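Local coordinates for sulfur oxidation protein SOXB (PDB 2WDD) that hydrolyses a sulfur-sulfur bond in the sulfur oxidation pathway, as a two-manganese thiosulfohydrolase of the 5'-nucleotidase family, at residues L281-H286 against M313-K318; P292-V297 against A325-R330; L126-G131 against L212-A217. One frame throughout, in Å; residues are numbered along the deposited sequence. Where two conformers were deposited one is given.

Interaction 1. Residues L281-H286 against M313-K318; sequences LILSGH and MRVDLK. With MN (manganese (II) ion), chain H.
Leu281 and Val315 meet end to end between two facing beta sheets. CD2 of Leu281 lies 4.0 Å from CG1 of Val315. The same methyl lies 4.2 Å from CD2 of Leu317, whose side chain runs at a slant to that of Leu281. The torsions set this up: Leu281 carries CG trans to its own N (chi1 171°), and Val315 does the same with CG1. Leu283 adds a looser touch, its CD2 4.4 Å from CG2 of Val315. The strand axes run almost antiparallel but stay 11.0 Å apart, too far for backbone hydrogen bonds, and none crosses. Leu281 and Leu283 pair with strand 257-262, and Ile282 pairs with strand 300-304. Arg314 and Asp316 pair with Arg330 and Arg328 of strand 323-333.

Behind the apolar layer, Arg314 and Asp316 sit on the other face of strand 313-318. Arg314 NE gives Asp316 OD1 a nearly straight, salt-bridging hydrogen bond of 2.9 Å, in the guanidinium plane and on the syn lone pair. Asp316 also bonds to Arg328 and Thr30, so its carboxylate has three partners.

Past Leu283 the chain leaves the sheet through Ser284 and Gly285 and reaches the metal. ND1 of His286 binds a manganese ion at 2.3 Å, alongside Asp132, His163 and His263. A water 2.1 Å from the manganese donates to O of His286 at 2.8 Å. N of His286 bonds to Asp36, which binds the other manganese ion. Gly285, His286 and His288 belong to the GHxH motif of metallophosphatases.

The contact thus divides its chemistry along one strand. Buried methyl groups join the sheets by dispersion and the burial of apolar surface, while the loop at the strand's C-terminal end supplies imidazole nitrogen and backbone groups to the metal centre.

Interaction 2. Residues P292-V297 against A325-R330; sequences PRPWRV and ANLRVR
Pro294 lies over Val329 at one margin of the two-sheet metallophosphatase sandwich. Segment 292-297 turns into strand 295-297, an outermost strand of one sheet. Segment 325-330 lies on strand 323-333, an outermost strand of the other.

The ring and the valine branch pass alongside, pointing opposite ways. CG2 of Val329 is the methyl that touches, and it meets three carbons of the proline ring. The closest is CD of Pro294, 3.8 Å from that methyl; CG and CB are only slightly farther. Val329 holds CG2 anti to its carbonyl carbon and CG1 anti to its N (chi1 172°). The second branch, CG1, is left 3.9 Å from O of Pro292. Leu327, two residues back on the same side of its strand, reaches the ring more loosely: its CD1 is 4.4 Å from CG of Pro294. Trp301 of strand 300-304 also packs on both Pro294 and Leu327.

The polar link runs through water. One water donates to O of Pro292 at 2.8 Å and to O of Val329 at 3.0 Å. Two carbonyl oxygens are both acceptors, so the water's two hydrogens bridge them.

Within segment 325-330, Ala325 and Asn326 both face Lys318, which makes a classic beta bulge next to the turn from strand 311-320. OD1 of Asn326 accepts from N of Leu327 close by. Farther along, Arg330 folds back, with CG of Arg328 against one face of its guanidinium. Its NH1 donates to O of Val329 at 2.8 Å, from 44° above the carbonyl plane. That oxygen therefore takes two bonds, one from the bridging water and one from the arginine NH1.

Interaction 3. Residues L126-G131 against L212-A217; sequences LVLDGG and LAVVGA
Val214 rises from strand 210-217 to meet both Leu126 and Leu128 of strand 124-129. The apolar contacts come first, and they are loose. CG2 of Val214 lies 4.3 Å from CD1 of Leu126. Its other methyl, CG1, lies 4.4 Å from CD2 of Leu128. One branched side chain thus serves two leucines spaced two residues apart on the facing strand. Val214 holds CG1 anti to its own N (chi1 176°), which spreads its methyls toward the two leucines. Leu212 points the same way and lies beside them. His159 of strand 159-160 packs on both Leu128 and Val214.

In the backbone, Leu126 and Leu128 pair with strand 29-34. Val127 bonds to Asp158, both by backbone and through the Asp158 carboxylate. No hydrogen bond passes between the two segments, so dispersion and the burial of apolar surface hold this face.

Polar bonds gather where strand 124-129 ends. Asp129 OD1 accepts from N of Gly131 at 3.0 Å, which makes an Asx turn. The bond is almost straight, but the N-H approaches from 51° above the carboxylate plane. OD2 of the same carboxylate accepts from Gln152 and bonds to Thr133. Both oxygens of the carboxylate are therefore used, which should limit its rotation. Gly131 has a positive phi, a conformation that glycine adopts easily, and the chain turns there toward Asp132.

Metal ligands lie just beyond. Asp132 binds both manganese ions. O of Gly130 accepts from ND1 of His263, whose NE2 binds manganese, a second-shell bond that probably orients the imidazole. A buried strand leading through glycines into the Gly-Asp motif that supplies a metal-bridging aspartate, here Gly131-Asp132, is typical of the metallophosphatase fold.

How the interactions relate
All three interactions join the same two six-stranded sheets. Interactions 1 and 3 are buried, with loose methyl contacts between the sheets. They touch each other through Leu283 and Leu128 and through Leu317 and Leu212, so they form one continuous apolar layer. Each also has a strand whose C-terminal loop leads to the manganese site. Interaction 2 lies at the margin, away from the metals and partly exposed. There a proline ring and a bridging water take part in the contact. Interactions 1 and 2 share the hairpin of strands 311-320 and 323-333, tied by the Asp316-Arg328 salt bridge. Interactions 2 and 3 do not touch.

Interaction 1. Residues L281-H286 against M313-K318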
ATOM      1  N   LEU A 281      12.116 -13.754  11.158  1.00 10.83           N
ATOM      2  CA  LEU A 281      12.060 -12.518  10.410  1.00 10.17           C
ATOM      3  C   LEU A 281      10.689 -12.431   9.763  1.00 11.97           C
ATOM      4  O   LEU A 281      10.158 -13.443   9.303  1.00 11.13           O
ATOM      5  CB  LEU A 281      13.113 -12.552   9.301  1.00  9.87           C
ATOM      6  CG  LEU A 281      13.094 -11.439   8.246  1.00 12.94           C
ATOM      7  CD1 LEU A 281      13.422 -10.100   8.901  1.00 13.51           C
ATOM      8  CD2 LEU A 281      14.078 -11.740   7.102  1.00 12.96           C
ATOM      9  N   ILE A 282      10.131 -11.225   9.722  1.00  9.40           N
ATOM     10  CA  ILE A 282       8.856 -10.977   9.040  1.00  8.93           C
ATOM     11  C   ILE A 282       9.133  -9.886   8.015  1.00 11.28           C
ATOM     12  O   ILE A 282       9.698  -8.844   8.370  1.00  9.73           O
ATOM     13  CB  ILE A 282       7.712 -10.513   9.986  1.00 10.64           C
ATOM     14  CG1 ILE A 282       7.368 -11.604  11.001  1.00 10.76           C
ATOM     15  CG2 ILE A 282       6.444 -10.191   9.159  1.00 10.10           C
ATOM     16  CD1 ILE A 282       6.439 -11.155  12.114  1.00 11.62           C
ATOM     17  N   LEU A 283       8.730 -10.133   6.769  1.00  9.13           N
ATOM     18  CA  LEU A 283       8.813  -9.175   5.665  1.00  8.53           C
ATOM     19  C   LEU A 283       7.358  -8.681   5.608  1.00 11.25           C
ATOM     20  O   LEU A 283       6.451  -9.413   5.187  1.00 10.19           O
ATOM     21  CB  LEU A 283       9.240  -9.879   4.369  1.00  7.78           C
ATOM     22  CG  LEU A 283      10.654 -10.485   4.470  1.00 10.27           C
ATOM     23  CD1 LEU A 283      11.041 -11.247   3.209  1.00 10.72           C
ATOM     24  CD2 LEU A 283      11.705  -9.401   4.821  1.00 13.67           C
ATOM     25  N   SER A 284       7.151  -7.466   6.113  1.00  8.76           N
ATOM     26  CA  SER A 284       5.817  -6.889   6.287  0.50  7.82           C
ATOM     27  C   SER A 284       5.322  -5.988   5.169  1.00 11.07           C
ATOM     28  O   SER A 284       5.809  -4.866   5.002  1.00 10.37           O
ATOM     29  CB  SER A 284       5.750  -6.085   7.599  0.50  8.32           C
ATOM     30  OG  SER A 284       5.939  -6.888   8.751  0.50  8.26           O
ATOM     31  N   GLY A 285       4.307  -6.456   4.452  1.00  7.82           N
ATOM     32  CA  GLY A 285       3.674  -5.671   3.406  1.00  7.76           C
ATOM     33  C   GLY A 285       2.397  -5.047   3.945  1.00 10.69           C
ATOM     34  O   GLY A 285       2.190  -4.975   5.150  1.00  8.85           O
ATOM     35  N   HIS A 286       1.536  -4.612   3.028  1.00  8.34           N
ATOM     36  CA  HIS A 286       0.224  -4.051   3.349  1.00  7.92           C
ATOM     37  C   HIS A 286       0.156  -2.623   3.872  1.00 10.16           C
ATOM     38  O   HIS A 286      -0.663  -1.816   3.421  1.00  9.55           O
ATOM     39  CB  HIS A 286      -0.606  -4.968   4.247  1.00  7.99           C
ATOM     40  CG  HIS A 286      -2.011  -4.475   4.432  1.00 10.60           C
ATOM     41  ND1 HIS A 286      -2.894  -4.362   3.379  1.00 11.37           N
ATOM     42  CD2 HIS A 286      -2.643  -3.960   5.512  1.00 11.45           C
ATOM     43  CE1 HIS A 286      -4.021  -3.823   3.808  1.00 10.72           C
ATOM     44  NE2 HIS A 286      -3.900  -3.575   5.101  1.00 11.10           N
ATOM     45  N   MET A 313      14.240  -3.904  -0.740  1.00  9.31           N
ATOM     46  CA  MET A 313      14.854  -4.147   0.555  1.00  8.74           C
ATOM     47  C   MET A 313      15.792  -5.328   0.435  1.00 13.45           C
ATOM     48  O   MET A 313      15.365  -6.431   0.083  1.00 12.85           O
ATOM     49  CB  MET A 313      13.802  -4.433   1.624  1.00  9.66           C
ATOM     50  CG  MET A 313      13.427  -3.196   2.425  1.00 10.98           C
ATOM     51  SD  MET A 313      12.905  -1.802   1.422  1.00 11.98           S
ATOM     52  CE  MET A 313      11.377  -2.489   0.681  1.00 10.26           C
ATOM     53  N   ARG A 314      17.076  -5.103   0.711  1.00 11.34           N
ATOM     54  CA  ARG A 314      18.036  -6.191   0.659  1.00 10.88           C
ATOM     55  C   ARG A 314      18.305  -6.638   2.082  1.00 13.73           C
ATOM     56  O   ARG A 314      18.743  -5.844   2.923  1.00 13.76           O
ATOM     57  CB  ARG A 314      19.338  -5.779  -0.021  1.00 10.84           C
ATOM     58  CG  ARG A 314      20.391  -6.895   0.042  1.00 13.17           C
ATOM     59  CD  ARG A 314      21.636  -6.610  -0.799  1.00 15.96           C
ATOM     60  NE  ARG A 314      22.688  -7.561  -0.431  1.00 16.89           N
ATOM     61  CZ  ARG A 314      23.862  -7.668  -1.041  1.00 28.06           C
ATOM     62  NH1 ARG A 314      24.144  -6.906  -2.084  1.00 19.75           N
ATOM     63  NH2 ARG A 314      24.753  -8.546  -0.600  1.00 18.55           N
ATOM     64  N   VAL A 315      17.974  -7.891   2.369  1.00 11.25           N
ATOM     65  CA  VAL A 315      18.145  -8.429   3.710  1.00 10.47           C
ATOM     66  C   VAL A 315      19.110  -9.604   3.666  1.00 14.39           C
ATOM     67  O   VAL A 315      18.770 -10.671   3.154  1.00 14.16           O
ATOM     68  CB  VAL A 315      16.811  -8.853   4.337  1.00 12.53           C
ATOM     69  CG1 VAL A 315      17.004  -9.278   5.795  1.00 12.42           C
ATOM     70  CG2 VAL A 315      15.779  -7.724   4.234  1.00 11.71           C
ATOM     71  N   ASP A 316      20.311  -9.403   4.207  1.00 11.85           N
ATOM     72  CA  ASP A 316      21.335 -10.449   4.217  1.00 12.18           C
ATOM     73  C   ASP A 316      21.312 -11.130   5.564  1.00 14.96           C
ATOM     74  O   ASP A 316      21.282 -10.470   6.592  1.00 14.22           O
ATOM     75  CB  ASP A 316      22.713  -9.852   3.950  1.00 13.39           C
ATOM     76  CG  ASP A 316      22.753  -9.048   2.673  1.00 19.75           C
ATOM     77  OD1 ASP A 316      22.481  -9.638   1.612  1.00 20.34           O
ATOM     78  OD2 ASP A 316      23.040  -7.830   2.726  1.00 23.91           O
ATOM     79  N   LEU A 317      21.237 -12.457   5.551  1.00 12.59           N
ATOM     80  CA  LEU A 317      21.119 -13.225   6.774  1.00 12.86           C
ATOM     81  C   LEU A 317      22.310 -14.111   7.105  1.00 15.67           C
ATOM     82  O   LEU A 317      22.741 -14.927   6.280  1.00 15.46           O
ATOM     83  CB  LEU A 317      19.889 -14.137   6.711  1.00 12.63           C
ATOM     84  CG  LEU A 317      18.568 -13.485   6.299  1.00 16.24           C
ATOM     85  CD1 LEU A 317      17.469 -14.537   6.142  1.00 16.78           C
ATOM     86  CD2 LEU A 317      18.184 -12.421   7.317  1.00 18.49           C
ATOM     87  N   LYS A 318      22.777 -14.016   8.348  1.00 13.75           N
ATOM     88  CA  LYS A 318      23.773 -14.952   8.849  1.00 13.98           C
ATOM     89  C   LYS A 318      22.923 -15.935   9.645  1.00 16.25           C
ATOM     90  O   LYS A 318      22.306 -15.567  10.646  1.00 15.52           O
ATOM     91  CB  LYS A 318      24.738 -14.267   9.813  1.00 16.44           C
ATOM     92  CG  LYS A 318      25.957 -13.708   9.157  1.00 23.80           C
ATOM     93  CD  LYS A 318      26.900 -13.173  10.216  1.00 27.67           C
ATOM     94  CE  LYS A 318      28.189 -12.675   9.608  1.00 31.03           C
ATOM     95  NZ  LYS A 318      29.051 -12.073  10.666  1.00 31.10           N
TER
HETATM   96 MN    MN H1581      -2.732  -4.598   1.084  0.90  7.88          MN
HETATM   97  O   HOH W   1      -2.001  -2.614   1.097  0.75  7.96           O

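Interaction 2. Residues P292-V297 against A325-R330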
ATOM      1  N   PRO A 292      14.376   1.379   7.504  1.00  9.11           N
ATOM      2  CA  PRO A 292      15.799   1.369   7.145  1.00  9.00           C
ATOM      3  C   PRO A 292      16.636   0.465   8.042  1.00 11.81           C
ATOM      4  O   PRO A 292      17.666  -0.060   7.613  1.00 12.22           O
ATOM      5  CB  PRO A 292      16.198   2.831   7.293  1.00 10.83           C
ATOM      6  CG  PRO A 292      14.922   3.576   6.922  1.00 14.40           C
ATOM      7  CD  PRO A 292      13.837   2.747   7.590  1.00 10.88           C
ATOM      8  N   ARG A 293      16.149   0.248   9.263  1.00  9.59           N
ATOM      9  CA  ARG A 293      16.772  -0.664  10.217  1.00  8.84           C
ATOM     10  C   ARG A 293      15.617  -1.563  10.648  1.00 11.59           C
ATOM     11  O   ARG A 293      14.483  -1.089  10.778  1.00 10.58           O
ATOM     12  CB  ARG A 293      17.309   0.109  11.425  1.00  9.79           C
ATOM     13  CG  ARG A 293      18.386   1.117  11.081  1.00 15.15           C
ATOM     14  CD  ARG A 293      19.033   1.672  12.344  0.65 15.55           C
ATOM     15  NE  ARG A 293      19.847   2.855  12.076  0.65 22.29           N
ATOM     16  CZ  ARG A 293      21.125   2.820  11.712  0.65 40.77           C
ATOM     17  NH1 ARG A 293      21.740   1.656  11.550  0.65 33.00           N
ATOM     18  NH2 ARG A 293      21.791   3.949  11.505  0.65 28.47           N
ATOM     19  N   PRO A 294      15.876  -2.865  10.860  1.00  9.41           N
ATOM     20  CA  PRO A 294      14.786  -3.777  11.227  1.00  9.73           C
ATOM     21  C   PRO A 294      14.210  -3.462  12.603  1.00 13.75           C
ATOM     22  O   PRO A 294      14.903  -2.945  13.492  1.00 13.77           O
ATOM     23  CB  PRO A 294      15.456  -5.155  11.211  1.00 11.35           C
ATOM     24  CG  PRO A 294      16.907  -4.848  11.564  1.00 14.02           C
ATOM     25  CD  PRO A 294      17.196  -3.531  10.878  1.00 10.67           C
ATOM     26  N   TRP A 295      12.931  -3.767  12.765  1.00 10.85           N
ATOM     27  CA  TRP A 295      12.222  -3.502  13.999  1.00 10.10           C
ATOM     28  C   TRP A 295      12.243  -4.784  14.820  1.00 13.46           C
ATOM     29  O   TRP A 295      11.766  -5.822  14.367  1.00 12.45           O
ATOM     30  CB  TRP A 295      10.778  -3.104  13.658  1.00  9.17           C
ATOM     31  CG  TRP A 295       9.924  -2.745  14.812  1.00  9.60           C
ATOM     32  CD1 TRP A 295      10.329  -2.365  16.068  1.00 12.42           C
ATOM     33  CD2 TRP A 295       8.505  -2.668  14.809  1.00  9.11           C
ATOM     34  NE1 TRP A 295       9.236  -2.080  16.852  1.00 11.68           N
ATOM     35  CE2 TRP A 295       8.099  -2.263  16.101  1.00 12.13           C
ATOM     36  CE3 TRP A 295       7.525  -2.905  13.836  1.00 10.02           C
ATOM     37  CZ2 TRP A 295       6.753  -2.078  16.438  1.00 11.36           C
ATOM     38  CZ3 TRP A 295       6.194  -2.733  14.178  1.00 11.30           C
ATOM     39  CH2 TRP A 295       5.821  -2.301  15.461  1.00 11.75           C
ATOM     40  N   ARG A 296      12.837  -4.719  16.006  1.00 12.08           N
ATOM     41  CA  ARG A 296      12.931  -5.883  16.872  1.00 12.45           C
ATOM     42  C   ARG A 296      11.678  -5.956  17.754  1.00 15.53           C
ATOM     43  O   ARG A 296      11.408  -5.047  18.549  1.00 15.29           O
ATOM     44  CB  ARG A 296      14.183  -5.784  17.758  1.00 13.37           C
ATOM     45  CG  ARG A 296      14.401  -7.005  18.631  1.00 16.76           C
ATOM     46  CD  ARG A 296      14.795  -8.201  17.797  1.00 19.90           C
ATOM     47  NE  ARG A 296      15.166  -9.348  18.627  1.00 24.58           N
ATOM     48  CZ  ARG A 296      15.494 -10.542  18.146  1.00 36.45           C
ATOM     49  NH1 ARG A 296      15.502 -10.760  16.837  1.00 24.85           N
ATOM     50  NH2 ARG A 296      15.812 -11.525  18.975  1.00 24.14           N
ATOM     51  N   VAL A 297      10.922  -7.035  17.602  1.00 12.49           N
ATOM     52  CA  VAL A 297       9.728  -7.284  18.401  1.00 12.32           C
ATOM     53  C   VAL A 297       9.816  -8.722  18.903  1.00 17.00           C
ATOM     54  O   VAL A 297       9.927  -9.655  18.108  1.00 15.17           O
ATOM     55  CB  VAL A 297       8.432  -7.070  17.588  1.00 15.97           C
ATOM     56  CG1 VAL A 297       7.214  -7.318  18.482  1.00 16.11           C
ATOM     57  CG2 VAL A 297       8.388  -5.652  17.001  1.00 15.35           C
ATOM     58  N   ALA A 325      21.213 -15.581  13.184  1.00 14.14           N
ATOM     59  CA  ALA A 325      22.202 -15.087  14.139  1.00 13.45           C
ATOM     60  C   ALA A 325      22.320 -13.576  14.045  1.00 17.24           C
ATOM     61  O   ALA A 325      22.384 -12.872  15.056  1.00 17.55           O
ATOM     62  CB  ALA A 325      23.566 -15.746  13.880  1.00 13.93           C
ATOM     63  N   ASN A 326      22.350 -13.078  12.818  1.00 13.60           N
ATOM     64  CA  ASN A 326      22.442 -11.650  12.602  1.00 13.44           C
ATOM     65  C   ASN A 326      21.952 -11.329  11.195  1.00 15.20           C
ATOM     66  O   ASN A 326      21.774 -12.222  10.370  1.00 14.63           O
ATOM     67  CB  ASN A 326      23.883 -11.167  12.793  1.00 13.58           C
ATOM     68  CG  ASN A 326      23.954  -9.800  13.453  1.00 27.07           C
ATOM     69  OD1 ASN A 326      23.086  -8.954  13.246  1.00 18.97           O
ATOM     70  ND2 ASN A 326      24.997  -9.573  14.253  1.00 18.70           N
ATOM     71  N   LEU A 327      21.726 -10.050  10.931  1.00 12.60           N
ATOM     72  CA  LEU A 327      21.256  -9.645   9.612  1.00 11.94           C
ATOM     73  C   LEU A 327      21.673  -8.236   9.267  1.00 13.77           C
ATOM     74  O   LEU A 327      21.907  -7.404  10.147  1.00 13.41           O
ATOM     75  CB  LEU A 327      19.729  -9.756   9.525  1.00 11.23           C
ATOM     76  CG  LEU A 327      18.902  -8.669  10.223  1.00 14.26           C
ATOM     77  CD1 LEU A 327      17.406  -8.917   9.946  1.00 14.27           C
ATOM     78  CD2 LEU A 327      19.179  -8.640  11.709  1.00 16.44           C
ATOM     79  N   ARG A 328      21.736  -7.966   7.974  1.00 11.95           N
ATOM     80  CA  ARG A 328      22.025  -6.636   7.482  1.00 11.77           C
ATOM     81  C   ARG A 328      20.848  -6.233   6.594  1.00 15.37           C
ATOM     82  O   ARG A 328      20.472  -6.966   5.689  1.00 15.95           O
ATOM     83  CB  ARG A 328      23.319  -6.613   6.677  1.00 13.40           C
ATOM     84  CG  ARG A 328      23.709  -5.213   6.231  1.00 16.77           C
ATOM     85  CD  ARG A 328      24.958  -5.219   5.370  1.00 18.42           C
ATOM     86  NE  ARG A 328      24.740  -5.902   4.099  1.00 21.97           N
ATOM     87  CZ  ARG A 328      25.694  -6.153   3.207  1.00 36.06           C
ATOM     88  NH1 ARG A 328      26.942  -5.756   3.431  1.00 24.58           N
ATOM     89  NH2 ARG A 328      25.395  -6.791   2.085  1.00 22.77           N
ATOM     90  N   VAL A 329      20.262  -5.077   6.876  1.00 12.31           N
ATOM     91  CA  VAL A 329      19.114  -4.595   6.121  1.00 11.48           C
ATOM     92  C   VAL A 329      19.504  -3.304   5.429  1.00 13.83           C
ATOM     93  O   VAL A 329      20.058  -2.392   6.056  1.00 13.93           O
ATOM     94  CB  VAL A 329      17.923  -4.325   7.071  1.00 13.34           C
ATOM     95  CG1 VAL A 329      16.779  -3.640   6.326  1.00 12.80           C
ATOM     96  CG2 VAL A 329      17.462  -5.612   7.761  1.00 12.70           C
ATOM     97  N   ARG A 330      19.214  -3.219   4.138  1.00 11.61           N
ATOM     98  CA  ARG A 330      19.469  -2.006   3.392  1.00 10.94           C
ATOM     99  C   ARG A 330      18.275  -1.698   2.513  1.00 14.19           C
ATOM    100  O   ARG A 330      17.844  -2.541   1.738  1.00 14.33           O
ATOM    101  CB  ARG A 330      20.720  -2.132   2.525  1.00 12.59           C
ATOM    102  CG  ARG A 330      22.006  -2.224   3.332  1.00 17.46           C
ATOM    103  CD  ARG A 330      22.301  -0.920   4.060  1.00 18.51           C
ATOM    104  NE  ARG A 330      23.599  -0.966   4.735  1.00 18.87           N
ATOM    105  CZ  ARG A 330      23.759  -1.347   5.997  1.00 29.37           C
ATOM    106  NH1 ARG A 330      22.705  -1.703   6.717  1.00 18.27           N
ATOM    107  NH2 ARG A 330      24.971  -1.372   6.542  1.00 24.09           N
TER
HETATM  108  O   HOH W   2      19.871  -1.339   8.875  1.00 17.13           O

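Interaction 3. Residues L126-G131 against L212-A217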
ATOM      1  N   LEU A 126      17.055 -14.852  -2.969  1.00 15.23           N
ATOM      2  CA  LEU A 126      15.652 -15.135  -3.234  1.00 13.92           C
ATOM      3  C   LEU A 126      14.956 -13.808  -3.458  1.00 14.93           C
ATOM      4  O   LEU A 126      15.243 -12.834  -2.758  1.00 13.94           O
ATOM      5  CB  LEU A 126      15.000 -15.846  -2.044  1.00 14.18           C
ATOM      6  CG  LEU A 126      15.433 -17.289  -1.781  1.00 19.26           C
ATOM      7  CD1 LEU A 126      14.799 -17.792  -0.477  1.00 20.41           C
ATOM      8  CD2 LEU A 126      15.048 -18.191  -2.966  1.00 19.37           C
ATOM      9  N   VAL A 127      14.082 -13.772  -4.465  1.00 11.83           N
ATOM     10  CA  VAL A 127      13.308 -12.584  -4.794  1.00 10.51           C
ATOM     11  C   VAL A 127      11.907 -12.820  -4.250  1.00 13.87           C
ATOM     12  O   VAL A 127      11.207 -13.750  -4.676  1.00 13.37           O
ATOM     13  CB  VAL A 127      13.305 -12.324  -6.309  1.00 13.55           C
ATOM     14  CG1 VAL A 127      12.441 -11.103  -6.628  1.00 13.12           C
ATOM     15  CG2 VAL A 127      14.736 -12.106  -6.822  1.00 13.34           C
ATOM     16  N   LEU A 128      11.509 -11.992  -3.290  1.00 10.45           N
ATOM     17  CA  LEU A 128      10.235 -12.184  -2.610  1.00 10.22           C
ATOM     18  C   LEU A 128       9.357 -10.975  -2.799  1.00 12.00           C
ATOM     19  O   LEU A 128       9.793  -9.847  -2.568  1.00 10.66           O
ATOM     20  CB  LEU A 128      10.481 -12.396  -1.124  1.00 10.33           C
ATOM     21  CG  LEU A 128      11.409 -13.582  -0.830  1.00 13.75           C
ATOM     22  CD1 LEU A 128      11.653 -13.679   0.659  1.00 14.23           C
ATOM     23  CD2 LEU A 128      10.796 -14.874  -1.372  1.00 14.53           C
ATOM     24  N   ASP A 129       8.121 -11.228  -3.225  1.00 10.28           N
ATOM     25  CA  ASP A 129       7.133 -10.185  -3.492  1.00  9.51           C
ATOM     26  C   ASP A 129       6.019 -10.258  -2.440  1.00 11.77           C
ATOM     27  O   ASP A 129       5.383 -11.299  -2.261  1.00 11.53           O
ATOM     28  CB  ASP A 129       6.569 -10.429  -4.883  1.00 10.43           C
ATOM     29  CG  ASP A 129       5.520  -9.418  -5.280  1.00 16.20           C
ATOM     30  OD1 ASP A 129       5.130  -8.578  -4.438  1.00 18.06           O
ATOM     31  OD2 ASP A 129       5.126  -9.449  -6.457  1.00 16.74           O
ATOM     32  N   GLY A 130       5.821  -9.168  -1.702  1.00  9.45           N
ATOM     33  CA  GLY A 130       4.849  -9.144  -0.626  1.00  9.38           C
ATOM     34  C   GLY A 130       3.383  -8.977  -0.992  1.00 12.51           C
ATOM     35  O   GLY A 130       2.548  -8.902  -0.091  1.00 12.00           O
ATOM     36  N   GLY A 131       3.048  -8.959  -2.281  1.00 10.35           N
ATOM     37  CA  GLY A 131       1.646  -8.865  -2.678  1.00  9.91           C
ATOM     38  C   GLY A 131       1.174  -7.447  -2.960  1.00 11.75           C
ATOM     39  O   GLY A 131       1.925  -6.486  -2.799  1.00 10.43           O
ATOM     40  N   LEU A 212      16.263 -22.625   4.988  1.00 17.82           N
ATOM     41  CA  LEU A 212      15.458 -21.456   5.332  1.00 16.52           C
ATOM     42  C   LEU A 212      14.047 -21.643   4.810  1.00 16.18           C
ATOM     43  O   LEU A 212      13.856 -21.843   3.616  1.00 15.92           O
ATOM     44  CB  LEU A 212      16.059 -20.216   4.671  1.00 16.65           C
ATOM     45  CG  LEU A 212      15.370 -18.863   4.875  1.00 21.24           C
ATOM     46  CD1 LEU A 212      15.494 -18.423   6.322  1.00 21.39           C
ATOM     47  CD2 LEU A 212      15.994 -17.817   3.955  1.00 23.69           C
ATOM     48  N   ALA A 213      13.067 -21.531   5.696  1.00 12.34           N
ATOM     49  CA  ALA A 213      11.662 -21.630   5.295  1.00 12.25           C
ATOM     50  C   ALA A 213      11.088 -20.232   5.055  1.00 15.07           C
ATOM     51  O   ALA A 213      11.280 -19.335   5.873  1.00 15.18           O
ATOM     52  CB  ALA A 213      10.842 -22.318   6.381  1.00 13.14           C
ATOM     53  N   VAL A 214      10.331 -20.086   3.967  1.00 10.73           N
ATOM     54  CA  VAL A 214       9.589 -18.857   3.680  1.00 10.11           C
ATOM     55  C   VAL A 214       8.126 -19.273   3.845  1.00 13.10           C
ATOM     56  O   VAL A 214       7.632 -20.136   3.105  1.00 13.00           O
ATOM     57  CB  VAL A 214       9.827 -18.340   2.251  1.00 12.50           C
ATOM     58  CG1 VAL A 214       8.952 -17.096   1.958  1.00 11.84           C
ATOM     59  CG2 VAL A 214      11.289 -17.992   2.026  1.00 12.18           C
ATOM     60  N   VAL A 215       7.462 -18.719   4.855  1.00 10.48           N
ATOM     61  CA  VAL A 215       6.051 -18.997   5.122  1.00  9.99           C
ATOM     62  C   VAL A 215       5.280 -17.801   4.579  1.00 13.07           C
ATOM     63  O   VAL A 215       5.732 -16.668   4.722  1.00 12.86           O
ATOM     64  CB  VAL A 215       5.789 -19.145   6.640  1.00 12.92           C
ATOM     65  CG1 VAL A 215       4.308 -19.432   6.932  1.00 12.74           C
ATOM     66  CG2 VAL A 215       6.709 -20.213   7.246  1.00 12.89           C
ATOM     67  N   GLY A 216       4.138 -18.033   3.941  1.00 10.61           N
ATOM     68  CA  GLY A 216       3.353 -16.926   3.423  1.00 10.83           C
ATOM     69  C   GLY A 216       2.058 -16.667   4.174  1.00 12.88           C
ATOM     70  O   GLY A 216       1.384 -17.585   4.641  1.00 12.38           O
ATOM     71  N   ALA A 217       1.692 -15.395   4.260  1.00  9.75           N
ATOM     72  CA  ALA A 217       0.420 -14.999   4.866  1.00  9.66           C
ATOM     73  C   ALA A 217      -0.230 -13.924   4.010  1.00 11.90           C
ATOM     74  O   ALA A 217       0.385 -12.899   3.725  1.00 10.77           O
ATOM     75  CB  ALA A 217       0.609 -14.495   6.284  1.00 10.94           C
TER